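Local coordinates for HEPN domain-containing protein (Sulfolobus tokodaii, PDB 1WOL) that is of unknown function but adopts the helical HEPN fold, whose relatives in prokaryotes are often partnered with nucleotidyltransferases, at residues E5-I8 against K9-E12; E12-L15 against E16-R19; L33-Q36 against C37-A41; K43-L46 against Q47-I51. All blocks are in the same frame, centred on the assembly; numbering follows the deposited sequence.

Contact 1: E5-I8 against K9-E12; sequences EDWI and KQAE
Four i to i+4 hydrogen bonds join the two successive turns E5-I8 and K9-E12 of helix 4-23, from K9 N to E5 O through E12 N to I8 O, the last at 2.8 Å. Side chains one turn apart then meet in pairs. D6 and K9 run alongside each other, pointing the same way; the bend of the lysine at chi3 (-84°) brings its CE to 3.6 Å from D6 OD2, while K9 NZ stays 4.0 Å from that oxygen, an attraction of charges short of a salt bridge. D6 OD1 turns to the backbone N of R3. The W7 indole lies beside the Q10 side chain and leans on helix 27-48, its NE1 hydrogen-bonded to Q47. E12 CG sits 3.1 Å from I8 O, I8 CG2 comes within 4.0 Å of E12 CD, and E12 OE2 continues to a salt bridge with K118. An alanine in place of E12 would take away the carboxylate carbon that touches I8 CG2 and would probably leave the K118 ammonium without this mate. With that partner on helix 100-120, E12 probably helps to link the two helices, whereas the D6-K9 attraction, with no direct salt bridge, is probably weak.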
ATOM      1  N   GLU A   5      -7.419   6.642  13.999  1.00 20.09           N
ATOM      2  CA  GLU A   5      -7.998   5.330  14.039  1.00 20.97           C
ATOM      3  C   GLU A   5      -8.785   5.081  12.741  1.00 20.93           C
ATOM      4  O   GLU A   5      -8.863   3.937  12.323  1.00 19.76           O
ATOM      5  CB  GLU A   5      -8.901   5.130  15.253  1.00 26.31           C
ATOM      6  CG  GLU A   5     -10.057   6.118  15.438  1.00 38.37           C
ATOM      7  CD  GLU A   5     -10.778   5.962  16.881  1.00 46.60           C
ATOM      8  OE1 GLU A   5     -10.238   6.538  17.899  1.00 52.52           O
ATOM      9  OE2 GLU A   5     -11.876   5.299  16.995  1.00 48.98           O
ATOM     10  N   ASP A   6      -9.301   6.122  12.117  1.00 19.71           N
ATOM     11  CA  ASP A   6     -10.024   5.893  10.820  1.00 19.00           C
ATOM     12  C   ASP A   6      -9.079   5.510   9.730  1.00 17.35           C
ATOM     13  O   ASP A   6      -9.442   4.641   8.891  1.00 18.96           O
ATOM     14  CB  ASP A   6     -10.701   7.199  10.383  1.00 19.01           C
ATOM     15  CG  ASP A   6     -11.820   7.526  11.302  1.00 19.26           C
ATOM     16  OD1 ASP A   6     -12.032   8.763  11.590  1.00 23.27           O
ATOM     17  OD2 ASP A   6     -12.480   6.575  11.766  1.00 23.82           O
ATOM     18  N   TRP A   7      -7.907   6.143   9.640  1.00 17.96           N
ATOM     19  CA  TRP A   7      -6.928   5.754   8.619  1.00 16.56           C
ATOM     20  C   TRP A   7      -6.562   4.263   8.823  1.00 15.57           C
ATOM     21  O   TRP A   7      -6.456   3.536   7.839  1.00 17.14           O
ATOM     22  CB  TRP A   7      -5.605   6.573   8.730  1.00 17.02           C
ATOM     23  CG  TRP A   7      -5.826   8.001   8.268  1.00 17.34           C
ATOM     24  CD1 TRP A   7      -5.885   9.108   9.114  1.00 21.01           C
ATOM     25  CD2 TRP A   7      -5.834   8.468   6.969  1.00 19.37           C
ATOM     26  NE1 TRP A   7      -5.886  10.240   8.375  1.00 19.26           N
ATOM     27  CE2 TRP A   7      -5.878   9.906   7.048  1.00 20.40           C
ATOM     28  CE3 TRP A   7      -5.827   7.857   5.712  1.00 20.94           C
ATOM     29  CZ2 TRP A   7      -5.899  10.707   5.907  1.00 22.13           C
ATOM     30  CZ3 TRP A   7      -5.846   8.638   4.553  1.00 22.64           C
ATOM     31  CH2 TRP A   7      -5.879  10.105   4.662  1.00 20.38           C
ATOM     32  N   ILE A   8      -6.303   3.868  10.108  1.00 16.16           N
ATOM     33  CA  ILE A   8      -5.901   2.490  10.349  1.00 16.82           C
ATOM     34  C   ILE A   8      -7.092   1.549  10.020  1.00 16.77           C
ATOM     35  O   ILE A   8      -6.855   0.443   9.438  1.00 17.65           O
ATOM     36  CB  ILE A   8      -5.370   2.324  11.807  1.00 14.76           C
ATOM     37  CG1 ILE A   8      -4.165   3.222  12.029  1.00 16.29           C
ATOM     38  CG2 ILE A   8      -4.986   0.828  12.068  1.00 17.88           C
ATOM     39  CD1 ILE A   8      -3.039   3.222  10.921  1.00 17.20           C
ATOM     40  N   LYS A   9      -8.357   1.868  10.358  1.00 15.98           N
ATOM     41  CA  LYS A   9      -9.458   0.965   9.989  1.00 16.78           C
ATOM     42  C   LYS A   9      -9.481   0.902   8.472  1.00 14.83           C
ATOM     43  O   LYS A   9      -9.750  -0.285   7.997  1.00 15.39           O
ATOM     44  CB  LYS A   9     -10.819   1.553  10.477  1.00 18.27           C
ATOM     45  CG  LYS A   9     -11.093   1.286  11.947  1.00 24.33           C
ATOM     46  CD  LYS A   9     -12.551   1.625  12.296  1.00 29.37           C
ATOM     47  CE  LYS A   9     -12.747   3.036  12.595  1.00 31.94           C
ATOM     48  NZ  LYS A   9     -14.223   3.234  13.207  1.00 31.29           N
ATOM     49  N   GLN A  10      -9.327   2.013   7.750  1.00 16.46           N
ATOM     50  CA  GLN A  10      -9.383   1.928   6.269  1.00 17.04           C
ATOM     51  C   GLN A  10      -8.291   0.989   5.828  1.00 18.73           C
ATOM     52  O   GLN A  10      -8.498   0.137   4.898  1.00 17.17           O
ATOM     53  CB  GLN A  10      -9.093   3.257   5.622  1.00 19.97           C
ATOM     54  CG  GLN A  10     -10.270   4.187   5.721  1.00 21.71           C
ATOM     55  CD  GLN A  10      -9.916   5.390   4.837  1.00 22.42           C
ATOM     56  OE1 GLN A  10     -10.169   5.433   3.593  1.00 25.42           O
ATOM     57  NE2 GLN A  10      -9.217   6.326   5.457  1.00 24.32           N
ATOM     58  N   ALA A  11      -7.132   1.070   6.475  1.00 16.43           N
ATOM     59  CA  ALA A  11      -6.040   0.182   5.964  1.00 14.22           C
ATOM     60  C   ALA A  11      -6.332  -1.267   6.306  1.00 14.46           C
ATOM     61  O   ALA A  11      -6.004  -2.119   5.419  1.00 14.85           O
ATOM     62  CB  ALA A  11      -4.673   0.637   6.700  1.00 13.75           C
ATOM     63  N   GLU A  12      -6.890  -1.577   7.482  1.00 14.25           N
ATOM     64  CA  GLU A  12      -7.152  -2.958   7.843  1.00 16.29           C
ATOM     65  C   GLU A  12      -8.199  -3.518   6.884  1.00 14.01           C
ATOM     66  O   GLU A  12      -8.156  -4.649   6.432  1.00 14.45           O
ATOM     67  CB  GLU A  12      -7.653  -3.002   9.315  1.00 16.65           C
ATOM     68  CG  GLU A  12      -6.500  -2.528  10.090  1.00 21.23           C
ATOM     69  CD  GLU A  12      -6.535  -2.792  11.450  1.00 31.70           C
ATOM     70  OE1 GLU A  12      -7.673  -2.479  11.971  1.00 35.95           O
ATOM     71  OE2 GLU A  12      -5.393  -3.258  11.923  1.00 32.13           O
TER

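Contact 2: E12-L15 against E16-R19; sequences ERDL and EEAR
E17 N bonds to R13 O at 2.8 Å, as short as the bond from A18 N to D14 O, and the side chains of R13 and E17 add a long salt bridge, R13 NE lying 4.0 Å from E17 OE2. The guanidinium and carboxylate planes stand 70° apart, so the two groups do not meet in the flat, paired-bond manner; the charges attract across a tilted approach. A closer touch is made by the R13 methylene CG, set trans to the backbone N (chi1 -174°) and 3.5 Å from the same E17 OE2. E16 OE2 lies farther off, 4.2 Å from R13 NH1 and well out of the guanidinium plane, which leaves an electrostatic pull without a directed N-H. On its other oxygen E17 meets a like charge, OE1 being 3.8 Å from D14 OD1, and this repulsion probably offsets part of the gain from R13. The remaining i to i+4 backbone bonds of helix 4-23, the first helix of the HEPN domain, run from E16 N to E12 O and from R19 N to L15 O. The helix is amphipathic here: R13 and E16 lie on its exposed side, while L15 and A18 face the rest of the bundle. L15 CD1 sits over one face of the R19 guanidinium, 4.0 Å above its plane and displaced toward the rim, with the arginine chain stretched out from CG to NE to bring the group there. L15 also packs on I107, I111 and L114 of helix 100-120, and R19 reaches I111 as well. The small CB of A18 fits against L33 and S34 of helix 27-48.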
ATOM      1  N   GLU A  12      -6.890  -1.577   7.482  1.00 14.25           N
ATOM      2  CA  GLU A  12      -7.152  -2.958   7.843  1.00 16.29           C
ATOM      3  C   GLU A  12      -8.199  -3.518   6.884  1.00 14.01           C
ATOM      4  O   GLU A  12      -8.156  -4.649   6.432  1.00 14.45           O
ATOM      5  CB  GLU A  12      -7.653  -3.002   9.315  1.00 16.65           C
ATOM      6  CG  GLU A  12      -6.500  -2.528  10.090  1.00 21.23           C
ATOM      7  CD  GLU A  12      -6.535  -2.792  11.450  1.00 31.70           C
ATOM      8  OE1 GLU A  12      -7.673  -2.479  11.971  1.00 35.95           O
ATOM      9  OE2 GLU A  12      -5.393  -3.258  11.923  1.00 32.13           O
ATOM     10  N   ARG A  13      -9.173  -2.660   6.474  1.00 14.16           N
ATOM     11  CA  ARG A  13     -10.237  -3.210   5.584  1.00 13.60           C
ATOM     12  C   ARG A  13      -9.640  -3.413   4.167  1.00 14.10           C
ATOM     13  O   ARG A  13     -10.036  -4.402   3.483  1.00 12.65           O
ATOM     14  CB  ARG A  13     -11.355  -2.068   5.491  1.00 14.72           C
ATOM     15  CG  ARG A  13     -12.639  -2.580   4.682  1.00 14.76           C
ATOM     16  CD  ARG A  13     -13.334  -3.670   5.594  1.00 19.73           C
ATOM     17  NE  ARG A  13     -14.698  -3.842   5.067  1.00 30.27           N
ATOM     18  CZ  ARG A  13     -15.571  -4.482   5.745  1.00 24.29           C
ATOM     19  NH1 ARG A  13     -15.177  -4.948   7.030  1.00 34.10           N
ATOM     20  NH2 ARG A  13     -16.715  -4.833   5.166  1.00 29.38           N
ATOM     21  N   ASP A  14      -8.779  -2.514   3.713  1.00 11.92           N
ATOM     22  CA  ASP A  14      -8.133  -2.659   2.401  1.00 12.47           C
ATOM     23  C   ASP A  14      -7.330  -3.988   2.405  1.00 12.61           C
ATOM     24  O   ASP A  14      -7.284  -4.682   1.389  1.00 13.13           O
ATOM     25  CB  ASP A  14      -7.177  -1.469   2.117  1.00 13.98           C
ATOM     26  CG  ASP A  14      -7.930  -0.186   1.827  1.00 18.47           C
ATOM     27  OD1 ASP A  14      -9.097  -0.327   1.504  1.00 20.32           O
ATOM     28  OD2 ASP A  14      -7.314   0.877   1.881  1.00 15.39           O
ATOM     29  N   LEU A  15      -6.585  -4.323   3.510  1.00 13.25           N
ATOM     30  CA  LEU A  15      -5.849  -5.620   3.590  1.00 11.68           C
ATOM     31  C   LEU A  15      -6.800  -6.766   3.498  1.00 14.12           C
ATOM     32  O   LEU A  15      -6.558  -7.745   2.777  1.00 12.94           O
ATOM     33  CB  LEU A  15      -5.028  -5.635   4.877  1.00 13.57           C
ATOM     34  CG  LEU A  15      -4.413  -6.958   5.147  1.00 12.73           C
ATOM     35  CD1 LEU A  15      -3.392  -7.434   4.088  1.00 14.95           C
ATOM     36  CD2 LEU A  15      -3.571  -6.823   6.533  1.00 12.84           C
ATOM     37  N   GLU A  16      -7.881  -6.749   4.243  1.00 12.34           N
ATOM     38  CA  GLU A  16      -8.870  -7.854   4.157  1.00 11.84           C
ATOM     39  C   GLU A  16      -9.360  -7.974   2.781  1.00 12.38           C
ATOM     40  O   GLU A  16      -9.505  -9.124   2.317  1.00 13.70           O
ATOM     41  CB  GLU A  16     -10.015  -7.528   5.191  1.00 13.74           C
ATOM     42  CG  GLU A  16     -11.099  -8.608   5.105  1.00 17.12           C
ATOM     43  CD  GLU A  16     -12.176  -8.368   6.183  1.00 21.28           C
ATOM     44  OE1 GLU A  16     -11.810  -8.163   7.421  1.00 23.30           O
ATOM     45  OE2 GLU A  16     -13.341  -8.569   5.856  1.00 18.65           O
ATOM     46  N   GLU A  17      -9.652  -6.852   2.127  1.00 13.19           N
ATOM     47  CA  GLU A  17     -10.196  -6.980   0.727  1.00 10.44           C
ATOM     48  C   GLU A  17      -9.097  -7.463  -0.215  1.00 11.55           C
ATOM     49  O   GLU A  17      -9.466  -8.140  -1.154  1.00 12.21           O
ATOM     50  CB  GLU A  17     -10.595  -5.558   0.332  1.00 10.87           C
ATOM     51  CG  GLU A  17     -11.947  -5.180   1.054  1.00 10.96           C
ATOM     52  CD  GLU A  17     -12.311  -3.703   0.800  1.00 13.00           C
ATOM     53  OE1 GLU A  17     -11.580  -2.920   0.256  1.00 15.33           O
ATOM     54  OE2 GLU A  17     -13.424  -3.311   1.325  1.00 13.70           O
ATOM     55  N   ALA A  18      -7.832  -7.104   0.041  1.00 12.20           N
ATOM     56  CA  ALA A  18      -6.762  -7.630  -0.857  1.00 11.27           C
ATOM     57  C   ALA A  18      -6.667  -9.118  -0.766  1.00 12.82           C
ATOM     58  O   ALA A  18      -6.482  -9.774  -1.784  1.00 11.47           O
ATOM     59  CB  ALA A  18      -5.417  -6.942  -0.432  1.00 12.35           C
ATOM     60  N   ARG A  19      -6.711  -9.652   0.473  1.00 12.92           N
ATOM     61  CA  ARG A  19      -6.693 -11.130   0.581  1.00 11.52           C
ATOM     62  C   ARG A  19      -7.903 -11.732  -0.095  1.00 12.51           C
ATOM     63  O   ARG A  19      -7.823 -12.777  -0.777  1.00 13.46           O
ATOM     64  CB  ARG A  19      -6.705 -11.574   2.049  1.00 13.77           C
ATOM     65  CG  ARG A  19      -5.525 -11.107   2.816  1.00 13.75           C
ATOM     66  CD  ARG A  19      -5.647 -11.797   4.176  1.00 15.12           C
ATOM     67  NE  ARG A  19      -4.807 -11.219   5.224  1.00 16.40           N
ATOM     68  CZ  ARG A  19      -3.549 -11.542   5.504  1.00 18.34           C
ATOM     69  NH1 ARG A  19      -2.867 -12.420   4.771  1.00 17.96           N
ATOM     70  NH2 ARG A  19      -2.986 -11.069   6.654  1.00 15.83           N
TER

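Contact 3: L33-Q36 against C37-A41; sequences LSQQ and CAEKA
Q36 and K40 run alongside each other on helix 27-48, a central helix of the HEPN bundle, one turn apart and pointing the same way. Theirs is the looser, partly exposed side of the contact. K40 has an unusual chi2 of 21°, which folds its chain back along the turn until CD lies 3.6 Å from the carbonyl oxygen of Q36, and so carries its ammonium beside the end of the Q36 side chain. E39 runs beside Q36 too, but its OE2 is taken up by a salt bridge to K43, which would help to fix the carboxylate and offset its charge in a buried setting. The buried side is packed through small residues. S34, C37 and A38 let neighbouring helices come close: S34 and C37 touch A110 of helix 100-120, A38 meets L76 and I58, and S34 also rests on C106 and I107. S34 OG bonds back to the carbonyl oxygen of A30, so its hydroxyl is satisfied within its own helix. Backbone bonds run through both turns, from C37 N to L33 O at 2.9 Å to K40 N to Q36 O at 3.0 Å. The Q35 and E39 side chains cross at a slant, amide and carboxylate planes 34° apart, and both touch I58. On the buried side C37 CB lies 3.4 Å from the carbonyl oxygen of S34, while its SG, trans to the backbone N (chi1 171°), is swung away from that oxygen.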
ATOM      1  N   LEU A  33      -5.187  -2.940  -3.874  1.00 12.29           N
ATOM      2  CA  LEU A  33      -5.735  -2.781  -2.513  1.00 10.69           C
ATOM      3  C   LEU A  33      -4.574  -2.858  -1.467  1.00 11.79           C
ATOM      4  O   LEU A  33      -4.693  -2.198  -0.447  1.00 13.52           O
ATOM      5  CB  LEU A  33      -6.767  -3.903  -2.247  1.00 11.81           C
ATOM      6  CG  LEU A  33      -8.092  -3.688  -2.992  1.00 10.24           C
ATOM      7  CD1 LEU A  33      -8.830  -5.005  -2.897  1.00 12.18           C
ATOM      8  CD2 LEU A  33      -8.818  -2.509  -2.407  1.00 14.32           C
ATOM      9  N   SER A  34      -3.513  -3.572  -1.829  1.00 11.57           N
ATOM     10  CA  SER A  34      -2.319  -3.570  -0.906  1.00 11.70           C
ATOM     11  C   SER A  34      -1.672  -2.192  -0.925  1.00 11.65           C
ATOM     12  O   SER A  34      -1.236  -1.713   0.146  1.00 12.36           O
ATOM     13  CB  SER A  34      -1.271  -4.604  -1.421  1.00 12.22           C
ATOM     14  OG  SER A  34      -1.893  -5.896  -1.283  1.00 12.56           O
ATOM     15  N   GLN A  35      -1.556  -1.521  -2.091  1.00 12.31           N
ATOM     16  CA  GLN A  35      -1.026  -0.195  -2.062  1.00 15.80           C
ATOM     17  C   GLN A  35      -1.923   0.758  -1.318  1.00 15.18           C
ATOM     18  O   GLN A  35      -1.407   1.524  -0.523  1.00 15.96           O
ATOM     19  CB  GLN A  35      -0.786   0.316  -3.476  1.00 19.26           C
ATOM     20  CG  GLN A  35      -0.264   1.740  -3.297  1.00 23.23           C
ATOM     21  CD  GLN A  35      -0.613   2.721  -4.215  1.00 36.22           C
ATOM     22  OE1 GLN A  35      -0.352   2.492  -5.355  1.00 38.28           O
ATOM     23  NE2 GLN A  35      -1.085   3.999  -3.728  1.00 36.26           N
ATOM     24  N   GLN A  36      -3.263   0.606  -1.422  1.00 13.78           N
ATOM     25  CA  GLN A  36      -4.167   1.423  -0.647  1.00 15.65           C
ATOM     26  C   GLN A  36      -3.990   1.208   0.810  1.00 14.63           C
ATOM     27  O   GLN A  36      -4.017   2.180   1.581  1.00 16.21           O
ATOM     28  CB  GLN A  36      -5.623   1.158  -1.007  1.00 14.92           C
ATOM     29  CG  GLN A  36      -5.908   1.577  -2.448  1.00 17.71           C
ATOM     30  CD  GLN A  36      -6.056   3.111  -2.487  1.00 21.33           C
ATOM     31  OE1 GLN A  36      -5.428   3.752  -3.374  1.00 29.03           O
ATOM     32  NE2 GLN A  36      -6.770   3.673  -1.562  1.00 22.66           N
ATOM     33  N   CYS A  37      -3.824  -0.077   1.270  1.00 13.96           N
ATOM     34  CA  CYS A  37      -3.574  -0.382   2.629  1.00 12.96           C
ATOM     35  C   CYS A  37      -2.346   0.406   3.159  1.00 13.81           C
ATOM     36  O   CYS A  37      -2.476   1.040   4.218  1.00 15.78           O
ATOM     37  CB  CYS A  37      -3.384  -1.923   2.745  1.00 11.78           C
ATOM     38  SG  CYS A  37      -2.783  -2.359   4.468  1.00 14.69           S
ATOM     39  N   ALA A  38      -1.246   0.281   2.448  1.00 13.82           N
ATOM     40  CA  ALA A  38       0.002   0.923   2.932  1.00 14.97           C
ATOM     41  C   ALA A  38      -0.152   2.424   2.982  1.00 17.69           C
ATOM     42  O   ALA A  38       0.270   3.054   3.978  1.00 18.56           O
ATOM     43  CB  ALA A  38       1.160   0.460   2.015  1.00 16.40           C
ATOM     44  N   GLU A  39      -0.736   2.968   1.879  1.00 16.95           N
ATOM     45  CA  GLU A  39      -0.914   4.456   1.833  1.00 18.94           C
ATOM     46  C   GLU A  39      -1.795   4.924   3.014  1.00 19.17           C
ATOM     47  O   GLU A  39      -1.447   5.910   3.691  1.00 19.84           O
ATOM     48  CB  GLU A  39      -1.558   4.866   0.462  1.00 20.46           C
ATOM     49  CG  GLU A  39      -1.596   6.470   0.414  1.00 26.37           C
ATOM     50  CD  GLU A  39      -2.472   7.028  -0.675  1.00 35.54           C
ATOM     51  OE1 GLU A  39      -2.796   6.323  -1.675  1.00 38.63           O
ATOM     52  OE2 GLU A  39      -2.818   8.239  -0.508  1.00 38.91           O
ATOM     53  N   LYS A  40      -2.915   4.305   3.330  1.00 16.50           N
ATOM     54  CA  LYS A  40      -3.750   4.707   4.428  1.00 16.33           C
ATOM     55  C   LYS A  40      -3.035   4.574   5.766  1.00 18.89           C
ATOM     56  O   LYS A  40      -3.151   5.444   6.646  1.00 19.42           O
ATOM     57  CB  LYS A  40      -5.077   3.974   4.394  1.00 18.28           C
ATOM     58  CG  LYS A  40      -6.171   4.444   3.304  1.00 18.43           C
ATOM     59  CD  LYS A  40      -5.836   5.207   2.050  1.00 23.51           C
ATOM     60  CE  LYS A  40      -7.089   5.595   1.320  1.00 24.46           C
ATOM     61  NZ  LYS A  40      -6.602   6.405   0.244  1.00 28.46           N
ATOM     62  N   ALA A  41      -2.327   3.480   5.974  1.00 16.14           N
ATOM     63  CA  ALA A  41      -1.553   3.312   7.228  1.00 15.71           C
ATOM     64  C   ALA A  41      -0.515   4.405   7.409  1.00 15.76           C
ATOM     65  O   ALA A  41      -0.484   4.900   8.514  1.00 17.88           O
ATOM     66  CB  ALA A  41      -0.840   1.945   7.121  1.00 15.29           C
TER

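Contact 4: K43-L46 against Q47-I51; sequences KGLL and QFQGI
L46 and I51 are joined where a Schellman motif closes the C-terminal end of helix 27-48: among backbone bonds, I51 N reaches back to L46 O at 2.8 Å and 159°, G50 N bonds to Q47 O, and G50 takes the positive phi (60°) that turns the chain out of the helix. Q49 N still bonds to L45 O at 2.9 Å and adds a weak second bond to L46 O, while the preceding turn is closed by Q47 N to K43 O and F48 N to G44 O. Among polar side chains, Q47 spans to the N-terminal region, its NE2 bonded to the carbonyl oxygen of K2. Among packing contacts, the amide carbon CD of the extended Q49 side chain lies 3.7 Å from L45 CG, and the side chains of Q49 and L45 both touch Q120 of helix 100-120. A glycine in place of Q49 would probably uncover the L45 branch and open a gap beside Q120. L45 itself packs on W116 and V117, and L46 on L61. On the other side of the Q49 amide, OE1 rests 3.7 Å from the methyl CD1 of L46.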
ATOM      1  N   LYS A  43      -0.587   7.321   6.063  1.00 17.88           N
ATOM      2  CA  LYS A  43      -1.205   8.658   6.402  1.00 18.74           C
ATOM      3  C   LYS A  43      -1.724   8.711   7.845  1.00 18.53           C
ATOM      4  O   LYS A  43      -1.760   9.863   8.507  1.00 21.10           O
ATOM      5  CB  LYS A  43      -2.380   8.915   5.367  1.00 20.05           C
ATOM      6  CG  LYS A  43      -1.792   9.506   4.135  1.00 26.03           C
ATOM      7  CD  LYS A  43      -2.676   9.680   2.959  1.00 33.31           C
ATOM      8  CE  LYS A  43      -2.020  10.557   1.886  1.00 36.44           C
ATOM      9  NZ  LYS A  43      -2.770  10.297   0.554  1.00 38.25           N
ATOM     10  N   GLY A  44      -2.119   7.584   8.382  1.00 17.04           N
ATOM     11  CA  GLY A  44      -2.522   7.443   9.745  1.00 19.03           C
ATOM     12  C   GLY A  44      -1.319   7.798  10.657  1.00 20.21           C
ATOM     13  O   GLY A  44      -1.449   8.462  11.662  1.00 22.32           O
ATOM     14  N   LEU A  45      -0.180   7.204  10.298  1.00 20.75           N
ATOM     15  CA  LEU A  45       1.044   7.496  11.119  1.00 21.48           C
ATOM     16  C   LEU A  45       1.402   8.985  11.051  1.00 24.49           C
ATOM     17  O   LEU A  45       1.765   9.597  12.087  1.00 24.67           O
ATOM     18  CB  LEU A  45       2.224   6.704  10.548  1.00 21.91           C
ATOM     19  CG  LEU A  45       3.597   6.949  11.239  1.00 22.26           C
ATOM     20  CD1 LEU A  45       3.519   6.441  12.611  1.00 23.39           C
ATOM     21  CD2 LEU A  45       4.680   6.311  10.339  1.00 20.20           C
ATOM     22  N   LEU A  46       1.355   9.546   9.877  1.00 22.54           N
ATOM     23  CA  LEU A  46       1.748  11.024   9.714  1.00 25.88           C
ATOM     24  C   LEU A  46       0.808  11.847  10.541  1.00 26.97           C
ATOM     25  O   LEU A  46       1.242  12.878  11.174  1.00 27.26           O
ATOM     26  CB  LEU A  46       1.645  11.410   8.303  1.00 28.26           C
ATOM     27  CG  LEU A  46       2.955  11.369   7.537  1.00 34.02           C
ATOM     28  CD1 LEU A  46       3.781  10.210   8.013  1.00 34.38           C
ATOM     29  CD2 LEU A  46       2.652  11.445   6.031  1.00 34.00           C
ATOM     30  N   GLN A  47      -0.476  11.489  10.592  1.00 27.07           N
ATOM     31  CA  GLN A  47      -1.372  12.269  11.420  1.00 27.96           C
ATOM     32  C   GLN A  47      -1.085  12.118  12.862  1.00 28.28           C
ATOM     33  O   GLN A  47      -1.164  13.128  13.629  1.00 28.51           O
ATOM     34  CB  GLN A  47      -2.880  11.890  11.173  1.00 28.88           C
ATOM     35  CG  GLN A  47      -3.873  12.894  11.780  1.00 30.84           C
ATOM     36  CD  GLN A  47      -5.317  12.747  11.187  1.00 32.74           C
ATOM     37  OE1 GLN A  47      -5.550  12.616   9.961  1.00 34.29           O
ATOM     38  NE2 GLN A  47      -6.265  12.809  12.067  1.00 33.18           N
ATOM     39  N   PHE A  48      -0.740  10.906  13.323  1.00 26.24           N
ATOM     40  CA  PHE A  48      -0.468  10.654  14.718  1.00 25.80           C
ATOM     41  C   PHE A  48       0.760  11.447  15.110  1.00 28.03           C
ATOM     42  O   PHE A  48       0.855  11.900  16.301  1.00 28.07           O
ATOM     43  CB  PHE A  48      -0.172   9.174  14.924  1.00 27.01           C
ATOM     44  CG  PHE A  48       0.306   8.813  16.310  1.00 29.07           C
ATOM     45  CD1 PHE A  48      -0.609   8.550  17.391  1.00 29.84           C
ATOM     46  CD2 PHE A  48       1.684   8.735  16.518  1.00 31.17           C
ATOM     47  CE1 PHE A  48      -0.084   8.230  18.682  1.00 31.03           C
ATOM     48  CE2 PHE A  48       2.236   8.395  17.828  1.00 31.31           C
ATOM     49  CZ  PHE A  48       1.328   8.157  18.876  1.00 31.25           C
ATOM     50  N   GLN A  49       1.664  11.643  14.145  1.00 27.14           N
ATOM     51  CA  GLN A  49       2.983  12.319  14.415  1.00 30.84           C
ATOM     52  C   GLN A  49       2.830  13.817  14.301  1.00 35.66           C
ATOM     53  O   GLN A  49       3.802  14.579  14.630  1.00 36.18           O
ATOM     54  CB  GLN A  49       4.041  11.868  13.420  1.00 31.27           C
ATOM     55  CG  GLN A  49       4.349  10.352  13.536  1.00 28.95           C
ATOM     56  CD  GLN A  49       5.359   9.965  12.495  1.00 27.78           C
ATOM     57  OE1 GLN A  49       5.308  10.409  11.341  1.00 30.87           O
ATOM     58  NE2 GLN A  49       6.296   9.092  12.886  1.00 30.64           N
ATOM     59  N   GLY A  50       1.610  14.216  13.859  1.00 37.76           N
ATOM     60  CA  GLY A  50       1.271  15.619  13.602  1.00 42.78           C
ATOM     61  C   GLY A  50       2.203  16.170  12.538  1.00 46.12           C
ATOM     62  O   GLY A  50       2.454  17.394  12.528  1.00 46.26           O
ATOM     63  N   ILE A  51       2.671  15.296  11.625  1.00 49.93           N
ATOM     64  CA  ILE A  51       3.699  15.607  10.581  1.00 54.17           C
ATOM     65  C   ILE A  51       3.254  15.653   9.105  1.00 56.75           C
ATOM     66  O   ILE A  51       3.889  14.993   8.249  1.00 57.46           O
ATOM     67  CB  ILE A  51       4.872  14.555  10.672  1.00 54.82           C
ATOM     68  CG1 ILE A  51       5.399  14.480  12.106  1.00 56.34           C
ATOM     69  CG2 ILE A  51       6.021  14.878   9.746  1.00 55.27           C
ATOM     70  CD1 ILE A  51       5.500  15.861  12.848  1.00 58.26           C
TER

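In the fold
Contacts 1 and 2 follow each other on helix 4-23, sharing E12, with centres 11 Å apart; contacts 3 and 4 adjoin on the next helix without sharing a residue, their centres 15 Å apart. Helix 4-23 packs against helix 27-48 at three of the junctions between these contacts. Contact 1 touches contact 3 where A11 CB comes to 3.3 Å from C37 O, and contact 4 where W7 CB packs 3.4 Å from G44 CA. Contact 2 meets contact 3 through D14 OD2, 3.4 Å from Q36 CB, but contacts 2 and 4 stay about 10 Å apart at their nearest atoms. The L33 side chain of contact 3 is about 7 Å from a bound tertiary-butyl alcohol, and that of A18 in contact 2 about 11 Å from one.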